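Local coordinates for coenzyme F420-dependent N(5),N(10)-methenyltetrahydromethanopterin reductase-related protein (Desulfurobacterium thermolithotrophum DSM 11699, PDB 6HUY), which binds the iron-guanylyl pyridinol cofactor and methenyltetrahydrofolate, and is related to the [Fe]-hydrogenase Hmd, though its own role is not firmly established, at residues A111-T116 / I140-M145. Residues are numbered along the deposited sequence; the frame is centred on the assembly and turned at random.
Sequences AVICTT and IGFSTM. With FE9 (iron-guanylyl pyridinol cofactor), chain E.
Ile113 and Phe142 lie side by side on one face of the sheet, their side chains pointing the same way, with Ile113 CD1 set obliquely against the ring at 4.0 Å from Phe142 CE2. The extended Ile113 chain (chi2 176°) also takes CD1 to Ile140 CG2, 3.9 Å away, where the two isoleucines slant across each other. The other branch of Ile140, bent back at chi2 (-71°), brings CD1 to 3.9 Å from Ala111 CB. An alanine in place of Ile140 removes both branches, and would probably leave Ala111 CB and Ile113 CD1 facing a gap at this end of the pair. Further along the same face, Thr144 turns its methyl to Thr115, CG2 lying 3.6 Å from Thr115 OG1; the two hydroxyls bond elsewhere, Thr115 OG1 to Met119 O and Thr144 OG1 to Leu160 O. On the reverse face Val112 CG2 lies over the Gly141 carbonyl, 3.7 Å from its C, and Cys114 SG meets Met145 CG at 4.1 Å.

Five backbone hydrogen bonds join the parallel strands, beginning with Gly141 N to Ala111 O; the last two, Thr115 N to Ser143 O and Met145 N to Thr115 O, are each stretched to 3.2 Å. Just beyond, Thr116 comes close to the iron-guanylyl pyridinol cofactor, OG1 lying 3.2 Å from C7, while that hydroxyl bonds to Leu87 O.

This is the edge of a six-stranded parallel, Rossmann-like sheet: strand 141-144 is outermost within the chain, and strand 84-87 flanks 112-115 on its other side. Helix 121-127, from the connection between the two strands, packs on Thr115 and Phe142, whereas Leu180 of helix 174-186 touches Val112, Cys114, Ser143 and Met145 on the opposite face.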
loop_
_atom_site.group_PDB
_atom_site.type_symbol
_atom_site.label_atom_id
_atom_site.label_comp_id
_atom_site.label_asym_id
_atom_site.label_seq_id
_atom_site.Cartn_x
_atom_site.Cartn_y
_atom_site.Cartn_z
ATOM N N ALA A 111 -28.574 -21.105 3.601
ATOM C CA ALA A 111 -27.415 -21.258 4.467
ATOM C C ALA A 111 -26.312 -20.291 4.045
ATOM O O ALA A 111 -26.271 -19.813 2.909
ATOM C CB ALA A 111 -26.900 -22.698 4.412
ATOM N N VAL A 112 -25.397 -20.022 4.971
ATOM C CA VAL A 112 -24.279 -19.122 4.724
ATOM C C VAL A 112 -22.982 -19.879 4.995
ATOM O O VAL A 112 -22.810 -20.477 6.067
ATOM C CB VAL A 112 -24.376 -17.845 5.586
ATOM C CG1 VAL A 112 -24.319 -18.172 7.079
ATOM C CG2 VAL A 112 -23.285 -16.835 5.187
ATOM N N ILE A 113 -22.076 -19.844 4.014
ATOM C CA ILE A 113 -20.733 -20.408 4.124
ATOM C C ILE A 113 -19.790 -19.292 4.553
ATOM O O ILE A 113 -19.786 -18.206 3.961
ATOM C CB ILE A 113 -20.273 -21.022 2.788
ATOM C CG1 ILE A 113 -21.184 -22.188 2.391
ATOM C CG2 ILE A 113 -18.812 -21.476 2.872
ATOM C CD1 ILE A 113 -20.845 -22.794 1.030
ATOM N N CYS A 114 -18.987 -19.559 5.578
ATOM C CA CYS A 114 -18.064 -18.579 6.137
ATOM C C CYS A 114 -16.649 -19.132 6.116
ATOM O O CYS A 114 -16.412 -20.260 6.564
ATOM C CB CYS A 114 -18.436 -18.212 7.574
ATOM S SG CYS A 114 -20.090 -17.572 7.752
ATOM N N THR A 115 -15.714 -18.329 5.625
ATOM C CA THR A 115 -14.309 -18.679 5.705
ATOM C C THR A 115 -13.706 -17.995 6.919
ATOM O O THR A 115 -14.301 -17.096 7.523
ATOM C CB THR A 115 -13.552 -18.277 4.439
ATOM O OG1 THR A 115 -13.629 -16.855 4.274
ATOM C CG2 THR A 115 -14.150 -18.974 3.220
ATOM N N THR A 116 -12.514 -18.459 7.283
ATOM C CA THR A 116 -11.712 -17.866 8.343
ATOM C C THR A 116 -10.445 -17.293 7.699
ATOM O O THR A 116 -10.465 -16.947 6.514
ATOM C CB THR A 116 -11.400 -18.909 9.428
ATOM O OG1 THR A 116 -10.800 -20.064 8.836
ATOM C CG2 THR A 116 -12.662 -19.344 10.156
ATOM N N ILE A 140 -27.350 -19.560 -1.407
ATOM C CA ILE A 140 -26.289 -19.710 -0.425
ATOM C C ILE A 140 -25.550 -18.388 -0.274
ATOM O O ILE A 140 -25.181 -17.744 -1.264
ATOM C CB ILE A 140 -25.326 -20.836 -0.834
ATOM C CG1 ILE A 140 -26.022 -22.212 -0.807
ATOM C CG2 ILE A 140 -24.081 -20.837 0.071
ATOM C CD1 ILE A 140 -26.331 -22.713 0.570
ATOM N N GLY A 141 -25.340 -17.977 0.970
ATOM C CA GLY A 141 -24.564 -16.795 1.245
ATOM C C GLY A 141 -23.089 -17.096 1.492
ATOM O O GLY A 141 -22.704 -18.230 1.794
ATOM N N PHE A 142 -22.280 -16.041 1.380
ATOM C CA PHE A 142 -20.831 -16.135 1.517
ATOM C C PHE A 142 -20.367 -14.959 2.359
ATOM O O PHE A 142 -20.545 -13.806 1.957
ATOM C CB PHE A 142 -20.137 -16.144 0.139
ATOM C CG PHE A 142 -20.359 -17.425 -0.631
ATOM C CD1 PHE A 142 -21.463 -17.574 -1.464
ATOM C CD2 PHE A 142 -19.494 -18.499 -0.482
ATOM C CE1 PHE A 142 -21.683 -18.763 -2.144
ATOM C CE2 PHE A 142 -19.711 -19.688 -1.164
ATOM C CZ PHE A 142 -20.806 -19.817 -1.994
ATOM N N SER A 143 -19.800 -15.253 3.533
ATOM C CA SER A 143 -19.273 -14.237 4.438
ATOM C C SER A 143 -18.111 -14.818 5.248
ATOM O O SER A 143 -17.424 -15.728 4.773
ATOM C CB SER A 143 -20.385 -13.716 5.351
ATOM O OG SER A 143 -19.937 -12.630 6.148
ATOM N N THR A 144 -17.856 -14.309 6.454
ATOM C CA THR A 144 -16.720 -14.775 7.245
ATOM C C THR A 144 -17.085 -14.765 8.712
ATOM O O THR A 144 -17.864 -13.931 9.171
ATOM C CB THR A 144 -15.436 -13.906 7.090
ATOM O OG1 THR A 144 -15.695 -12.566 7.539
ATOM C CG2 THR A 144 -14.947 -13.854 5.659
ATOM N N MET A 145 -16.466 -15.689 9.444
ATOM C CA MET A 145 -16.426 -15.652 10.907
ATOM C C MET A 145 -14.949 -15.629 11.302
ATOM O O MET A 145 -14.460 -16.518 11.998
ATOM C CB MET A 145 -17.169 -16.835 11.520
ATOM C CG MET A 145 -18.670 -16.715 11.476
ATOM S SD MET A 145 -19.270 -15.364 12.496
ATOM C CE MET A 145 -19.236 -16.091 14.121
HETATM O O2 FE9 E . -3.633 -20.214 12.220
HETATM FE FE FE9 E . -6.179 -18.419 11.980
HETATM C C1F FE9 E . -6.637 -18.897 13.669
HETATM O O1F FE9 E . -6.881 -19.281 14.689
HETATM C C2F FE9 E . -6.635 -16.720 12.417
HETATM O O2F FE9 E . -6.905 -15.674 12.787
HETATM C C8 FE9 E . -7.913 -18.786 11.354
HETATM O O18 FE9 E . -8.820 -17.969 11.411
HETATM C C7 FE9 E . -8.182 -20.146 10.759
HETATM C C6 FE9 E . -6.876 -20.912 10.913
HETATM N N1 FE9 E . -5.785 -20.272 11.536
HETATM C C5 FE9 E . -6.756 -22.323 10.464
HETATM C C5M FE9 E . -7.930 -23.033 9.830
HETATM C C4 FE9 E . -5.458 -23.010 10.645
HETATM C C3 FE9 E . -4.332 -22.274 11.257
HETATM C C3M FE9 E . -3.016 -22.986 11.444
HETATM C C2 FE9 E . -4.567 -20.923 11.808
HETATM O O3P FE9 E . -5.287 -24.301 10.230
HETATM P P1 FE9 E . -5.379 -25.571 11.216
HETATM O O1P FE9 E . -5.168 -25.140 12.609
HETATM O O2P FE9 E . -4.288 -26.636 10.728
HETATM O "O5'" FE9 E . -6.853 -26.162 11.000
HETATM C "C5'" FE9 E . -7.208 -26.805 9.785
HETATM C "C4'" FE9 E . -8.137 -27.944 10.158
HETATM O "O4'" FE9 E . -8.828 -28.425 9.003
HETATM C "C1'" FE9 E . -8.963 -29.830 9.154
HETATM C "C2'" FE9 E . -7.665 -30.276 9.817
HETATM O "O2'" FE9 E . -7.849 -31.513 10.516
HETATM C "C3'" FE9 E . -7.369 -29.121 10.757
HETATM O "O3'" FE9 E . -7.862 -29.387 12.072
HETATM N N9A FE9 E . -9.219 -30.540 7.877
HETATM C C4A FE9 E . -10.433 -30.847 7.427
HETATM N N3A FE9 E . -11.689 -30.636 7.882
HETATM C C2A FE9 E . -12.759 -31.076 7.179
HETATM N N2A FE9 E . -13.993 -30.837 7.685
HETATM N N1A FE9 E . -12.653 -31.740 6.008
HETATM C C6A FE9 E . -11.466 -32.025 5.448
HETATM O O6A FE9 E . -11.387 -32.633 4.353
HETATM C C5A FE9 E . -10.243 -31.563 6.157
HETATM N N7A FE9 E . -8.912 -31.630 5.953
HETATM C C8A FE9 E . -8.306 -31.009 7.005
#